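Long-range contacts in reticulocyte binding protein (Streptococcus agalactiae COH1, PDB 3FAW), which probably hydrolyses alpha-1,6-glucosidic branch linkages of pullulan and related alpha-glucans at the surface of the bacterium, as a cell-wall-anchored pullulanase of the alpha-amylase family: residues A[273-277]-A[341-345]; A[334-340]-A[665-670]. All coordinates share one frame; numbering follows the deposited sequence.

How the contacts relate
Tyr342, Asn340 and Asp665, drawn from the two contacts, converge on one calcium ion, which probably helps to order these remote pieces of the chain. Residues 334-340 and 341-345 follow one another in the long loop after barrel strand 312-315; residues 334-340 meet 665-670 in contact 2, and residues 341-345 meet 273-277 in contact 1. The centres of the contacts lie 11 Å apart. The calcium is bound by Tyr342 O from contact 1 and by Asn340 O and Asp665 OD1 from contact 2, with four waters. A salt bridge also joins them directly, Arg276 NH2 to Asp668 OD2 at 2.9 Å, and Tyr342 CB packs on Ser666 O at 3.2 Å.

Contact 1 (A[273-277]-A[341-345]); sequences AHVRD and NYNWG. With CA (calcium ion), chain D.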
loop_
_atom_site.group_PDB
_atom_site.type_symbol
_atom_site.label_atom_id
_atom_site.label_comp_id
_atom_site.label_asym_id
_atom_site.label_seq_id
_atom_site.Cartn_x
_atom_site.Cartn_y
_atom_site.Cartn_z
ATOM N N ALA A 273 -3.058 10.083 3.379
ATOM C CA ALA A 273 -2.080 11.174 3.484
ATOM C C ALA A 273 -0.626 10.690 3.593
ATOM O O ALA A 273 -0.338 9.636 4.167
ATOM C CB ALA A 273 -2.419 12.060 4.684
ATOM N N HIS A 274 0.279 11.482 3.024
ATOM C CA HIS A 274 1.724 11.326 3.186
ATOM C C HIS A 274 2.180 12.284 4.305
ATOM O O HIS A 274 1.759 13.442 4.347
ATOM C CB HIS A 274 2.396 11.679 1.858
ATOM C CG HIS A 274 3.854 11.358 1.786
ATOM N ND1 HIS A 274 4.822 12.148 2.370
ATOM C CD2 HIS A 274 4.514 10.365 1.148
ATOM C CE1 HIS A 274 6.014 11.637 2.116
ATOM N NE2 HIS A 274 5.855 10.555 1.375
ATOM N N VAL A 275 3.027 11.792 5.210
ATOM C CA VAL A 275 3.412 12.540 6.422
ATOM C C VAL A 275 4.140 13.854 6.121
ATOM O O VAL A 275 3.959 14.850 6.830
ATOM C CB VAL A 275 4.281 11.674 7.367
ATOM C CG1 VAL A 275 4.786 12.495 8.553
ATOM C CG2 VAL A 275 3.487 10.471 7.857
ATOM N N ARG A 276 4.965 13.844 5.078
ATOM C CA ARG A 276 5.617 15.056 4.582
ATOM C C ARG A 276 4.592 16.039 4.003
ATOM O O ARG A 276 4.513 17.192 4.441
ATOM C CB ARG A 276 6.653 14.699 3.511
ATOM C CG ARG A 276 7.416 15.885 2.921
ATOM C CD ARG A 276 8.347 16.499 3.940
ATOM N NE ARG A 276 9.206 17.525 3.351
ATOM C CZ ARG A 276 10.220 18.121 3.976
ATOM N NH1 ARG A 276 10.537 17.803 5.228
ATOM N NH2 ARG A 276 10.928 19.040 3.340
ATOM N N ASP A 277 3.814 15.565 3.027
ATOM C CA ASP A 277 2.831 16.398 2.315
ATOM C C ASP A 277 1.955 17.220 3.249
ATOM O O ASP A 277 1.703 18.402 3.006
ATOM C CB ASP A 277 1.885 15.529 1.467
ATOM C CG ASP A 277 2.585 14.813 0.324
ATOM O OD1 ASP A 277 3.806 15.001 0.128
ATOM O OD2 ASP A 277 1.893 14.044 -0.379
ATOM N N ASN A 341 14.838 14.965 -2.724
ATOM C CA ASN A 341 14.992 14.121 -1.537
ATOM C C ASN A 341 13.653 13.502 -1.127
ATOM O O ASN A 341 13.612 12.467 -0.453
ATOM C CB ASN A 341 15.575 14.931 -0.372
ATOM C CG ASN A 341 16.040 14.056 0.783
ATOM O OD1 ASN A 341 16.674 12.946 0.459
ATOM N ND2 ASN A 341 15.840 14.386 1.952
ATOM N N TYR A 342 12.566 14.159 -1.530
ATOM C CA TYR A 342 11.216 13.625 -1.386
ATOM C C TYR A 342 11.090 12.187 -1.890
ATOM O O TYR A 342 11.688 11.821 -2.899
ATOM C CB TYR A 342 10.228 14.499 -2.162
ATOM C CG TYR A 342 8.798 14.090 -1.949
ATOM C CD1 TYR A 342 8.072 14.590 -0.881
ATOM C CD2 TYR A 342 8.177 13.178 -2.798
ATOM C CE1 TYR A 342 6.768 14.213 -0.672
ATOM C CE2 TYR A 342 6.866 12.791 -2.594
ATOM C CZ TYR A 342 6.168 13.314 -1.527
ATOM O OH TYR A 342 4.865 12.940 -1.306
ATOM N N ASN A 343 10.289 11.387 -1.192
ATOM C CA ASN A 343 10.027 10.005 -1.589
ATOM C C ASN A 343 8.708 9.558 -0.975
ATOM O O ASN A 343 8.502 9.750 0.220
ATOM C CB ASN A 343 11.174 9.107 -1.107
ATOM C CG ASN A 343 11.201 7.743 -1.784
ATOM O OD1 ASN A 343 10.188 7.242 -2.277
ATOM N ND2 ASN A 343 12.379 7.129 -1.801
ATOM N N TRP A 344 7.816 8.980 -1.787
ATOM C CA TRP A 344 6.570 8.400 -1.268
ATOM C C TRP A 344 6.876 7.293 -0.268
ATOM O O TRP A 344 6.203 7.176 0.755
ATOM C CB TRP A 344 5.682 7.820 -2.381
ATOM C CG TRP A 344 4.847 8.810 -3.136
ATOM C CD1 TRP A 344 4.468 10.059 -2.728
ATOM C CD2 TRP A 344 4.244 8.609 -4.423
ATOM N NE1 TRP A 344 3.694 10.656 -3.692
ATOM C CE2 TRP A 344 3.542 9.790 -4.742
ATOM C CE3 TRP A 344 4.245 7.552 -5.343
ATOM C CZ2 TRP A 344 2.839 9.943 -5.940
ATOM C CZ3 TRP A 344 3.551 7.707 -6.539
ATOM C CH2 TRP A 344 2.859 8.896 -6.825
ATOM N N GLY A 345 7.876 6.475 -0.592
ATOM C CA GLY A 345 8.338 5.406 0.291
ATOM C C GLY A 345 8.199 3.989 -0.245
ATOM O O GLY A 345 8.310 3.032 0.523
HETATM CA CA CA D . 13.322 11.030 -4.342
HETATM O O HOH W 1 2.035 13.220 -2.907
HETATM O O HOH W 2 14.363 10.523 -2.164
HETATM O O HOH W 3 15.850 11.414 -5.219
HETATM O O HOH W 4 14.282 8.682 -4.677
HETATM O O HOH W 5 11.318 9.790 -4.865
#
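His274 and Tyr342 meet as an offset stack, their planes 28° apart and their centroids separated by 4.9 Å. The two side chains approach from opposite directions, and the phenol oxygen, not the middle of the phenol ring, ends up over the centre of the imidazole. With CG anti to the backbone N (chi1 -170°), the histidine reaches across to the other loop and spends its outer nitrogen there: NE2 donates to Asn343 O at 3.0 Å, the acceptor lying near the ring plane. The other nitrogen, ND1, accepts a weak bond from Arg276 N, so the imidazole is held at both nitrogens as well as over one face.

Tyr342 is extended in the same sense, which carries its hydroxyl to Asp277. OH donates to Asp277 OD1 at 2.7 Å on the syn side of the carboxylate, and the carboxylate and phenol planes are only 6° apart. Along the ring edge, Arg276 CG packs at 4.0 Å from Tyr342 CE1; the guanidinium runs past to Asp668. The second carboxylate oxygen, Asp277 OD2, accepts a hydrogen bond from a water, 2.7 Å away, that in turn accepts from Trp344 NE1, and it also pairs with Arg625. Trp344 CD1 closes on His274 CD2 at 3.9 Å, completing an aromatic cluster, while Asn343 OD1 accepts from Gly345 N in an Asx turn.

This cluster joins the end of the first strand of the alpha-amylase-type barrel, 269-273, to the loop after the second. Buried polar groups are matched in a chain from Asn343 O through the imidazole to Arg276 N, which limits rotation of the ring although the ND1 bond is weak. Tyr342 thus ties the cluster to the calcium site: its hydroxyl is bound to Asp277 and its backbone O is a calcium ligand.

Contact 2 (A[334-340]-A[665-670]); sequences AYTSSDN and DSSDAI. With CA (calcium ion), chain D.
Asp665 and Asn340 each turn their polar end to the other's backbone. The aspartate, CG anti to its amide nitrogen at chi1 -162°, divides its carboxylate: OD1 binds calcium at 2.4 Å and takes a weak bond from Asn340 N, while OD2 receives Asp339 N at 2.8 Å from above the carboxylate plane. In return the asparagine amide uses both N-H bonds of ND2 near its own plane, one to Asp665 O at 3.0 Å and the other to Thr336 OG1 at 2.8 Å. These two bonds limit rotation of the side-chain amide; the backbone O of Asn340 is a calcium ligand, beside Tyr342 O.

Further along, Ser667 OG stands between its backbone N and carbonyl carbon and donates to Ala334 O at 2.7 Å, in the carbonyl plane and on a lone pair. The same hydroxyl accepts weakly from Ile670 N, making Ser667 the N-cap of helix 668-671, and its backbone N donates to Thr336 O. Tyr335 lies over the first turn of that helix: Ala669 CB sits 3.5 Å from the ring centroid, 3° off the normal, a CH-pi contact over the face, and Ile670 CD1 approaches at the ring edge. A water bridges Ser337 O, Asp665 N and Ser666 OG.

The long loop after the second barrel strand, 312-315, thus meets a short helix beyond the last, 614-618, at a shared calcium site. Negative charge on Asp665 is probably offset by the calcium and the amide hydrogens beside it, whereas Ser667 and Tyr335 fasten the loop to the helix start.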
loop_
_atom_site.group_PDB
_atom_site.type_symbol
_atom_site.label_atom_id
_atom_site.label_comp_id
_atom_site.label_asym_id
_atom_site.label_seq_id
_atom_site.Cartn_x
_atom_site.Cartn_y
_atom_site.Cartn_z
ATOM N N ALA A 334 11.494 24.836 -5.572
ATOM C CA ALA A 334 11.321 24.826 -7.022
ATOM C C ALA A 334 10.316 23.746 -7.408
ATOM O O ALA A 334 10.246 22.692 -6.765
ATOM C CB ALA A 334 12.652 24.583 -7.719
ATOM N N TYR A 335 9.531 24.016 -8.446
ATOM C CA TYR A 335 8.580 23.036 -8.970
ATOM C C TYR A 335 9.296 22.107 -9.945
ATOM O O TYR A 335 9.568 22.486 -11.088
ATOM C CB TYR A 335 7.407 23.726 -9.668
ATOM C CG TYR A 335 6.445 24.415 -8.725
ATOM C CD1 TYR A 335 5.202 23.864 -8.443
ATOM C CD2 TYR A 335 6.780 25.623 -8.119
ATOM C CE1 TYR A 335 4.309 24.498 -7.582
ATOM C CE2 TYR A 335 5.896 26.266 -7.255
ATOM C CZ TYR A 335 4.666 25.697 -6.992
ATOM O OH TYR A 335 3.790 26.322 -6.139
ATOM N N THR A 336 9.605 20.898 -9.476
ATOM C CA THR A 336 10.266 19.871 -10.285
ATOM C C THR A 336 9.586 18.522 -10.070
ATOM O O THR A 336 8.933 18.306 -9.049
ATOM C CB THR A 336 11.763 19.733 -9.923
ATOM O OG1 THR A 336 11.897 19.395 -8.536
ATOM C CG2 THR A 336 12.513 21.029 -10.204
ATOM N N SER A 337 9.746 17.616 -11.028
ATOM C CA SER A 337 9.129 16.292 -10.948
ATOM C C SER A 337 10.157 15.159 -10.838
ATOM O O SER A 337 9.809 13.984 -10.956
ATOM C CB SER A 337 8.217 16.073 -12.155
ATOM O OG SER A 337 8.939 16.193 -13.365
ATOM N N SER A 338 11.415 15.517 -10.600
ATOM C CA SER A 338 12.498 14.545 -10.494
ATOM C C SER A 338 13.627 15.089 -9.630
ATOM O O SER A 338 13.763 16.302 -9.467
ATOM C CB SER A 338 13.051 14.209 -11.886
ATOM O OG SER A 338 12.143 13.401 -12.619
ATOM N N ASP A 339 14.429 14.172 -9.089
ATOM C CA ASP A 339 15.666 14.498 -8.375
ATOM C C ASP A 339 15.401 15.342 -7.129
ATOM O O ASP A 339 16.017 16.383 -6.925
ATOM C CB ASP A 339 16.661 15.188 -9.326
ATOM C CG ASP A 339 18.091 15.198 -8.794
ATOM O OD1 ASP A 339 18.421 14.408 -7.884
ATOM O OD2 ASP A 339 18.895 16.005 -9.301
ATOM N N ASN A 340 14.469 14.874 -6.302
ATOM C CA ASN A 340 14.200 15.483 -5.005
ATOM C C ASN A 340 14.412 14.476 -3.885
ATOM O O ASN A 340 14.187 13.281 -4.068
ATOM C CB ASN A 340 12.773 16.021 -4.970
ATOM C CG ASN A 340 12.588 17.217 -5.882
ATOM O OD1 ASN A 340 12.881 18.344 -5.501
ATOM N ND2 ASN A 340 12.103 16.973 -7.095
ATOM N N ASP A 665 8.746 11.468 -7.019
ATOM C CA ASP A 665 10.070 12.108 -6.938
ATOM C C ASP A 665 9.963 13.625 -7.217
ATOM O O ASP A 665 10.896 14.247 -7.735
ATOM C CB ASP A 665 11.022 11.430 -7.944
ATOM C CG ASP A 665 12.503 11.697 -7.660
ATOM O OD1 ASP A 665 12.884 11.929 -6.490
ATOM O OD2 ASP A 665 13.302 11.653 -8.620
ATOM N N SER A 666 8.817 14.206 -6.862
ATOM C CA SER A 666 8.543 15.623 -7.089
ATOM C C SER A 666 8.823 16.425 -5.827
ATOM O O SER A 666 8.882 15.874 -4.725
ATOM C CB SER A 666 7.088 15.839 -7.515
ATOM O OG SER A 666 6.842 15.334 -8.816
ATOM N N SER A 667 8.976 17.735 -6.000
ATOM C CA SER A 667 9.321 18.632 -4.899
ATOM C C SER A 667 8.169 18.831 -3.921
ATOM O O SER A 667 7.026 18.450 -4.194
ATOM C CB SER A 667 9.740 19.993 -5.447
ATOM O OG SER A 667 8.645 20.634 -6.079
ATOM N N ASP A 668 8.485 19.445 -2.784
ATOM C CA ASP A 668 7.465 19.883 -1.832
ATOM C C ASP A 668 6.523 20.908 -2.449
ATOM O O ASP A 668 5.346 20.950 -2.095
ATOM C CB ASP A 668 8.107 20.472 -0.578
ATOM C CG ASP A 668 8.789 19.423 0.271
ATOM O OD1 ASP A 668 8.187 18.354 0.500
ATOM O OD2 ASP A 668 9.929 19.670 0.707
ATOM N N ALA A 669 7.040 21.730 -3.363
ATOM C CA ALA A 669 6.212 22.691 -4.109
ATOM C C ALA A 669 5.050 21.988 -4.823
ATOM O O ALA A 669 3.920 22.483 -4.827
ATOM C CB ALA A 669 7.065 23.450 -5.113
ATOM N N ILE A 670 5.341 20.834 -5.423
ATOM C CA ILE A 670 4.327 20.010 -6.076
ATOM C C ILE A 670 3.463 19.259 -5.064
ATOM O O ILE A 670 2.241 19.225 -5.195
ATOM C CB ILE A 670 4.978 18.969 -7.027
ATOM C CG1 ILE A 670 5.524 19.654 -8.284
ATOM C CG2 ILE A 670 3.973 17.880 -7.409
ATOM C CD1 ILE A 670 4.444 20.130 -9.244
HETATM CA CA CA D . 13.322 11.030 -4.342
HETATM O O HOH W 6 7.791 12.593 -9.579
HETATM O O HOH W 2 14.363 10.523 -2.164
HETATM O O HOH W 3 15.850 11.414 -5.219
HETATM O O HOH W 4 14.282 8.682 -4.677
HETATM O O HOH W 5 11.318 9.790 -4.865
#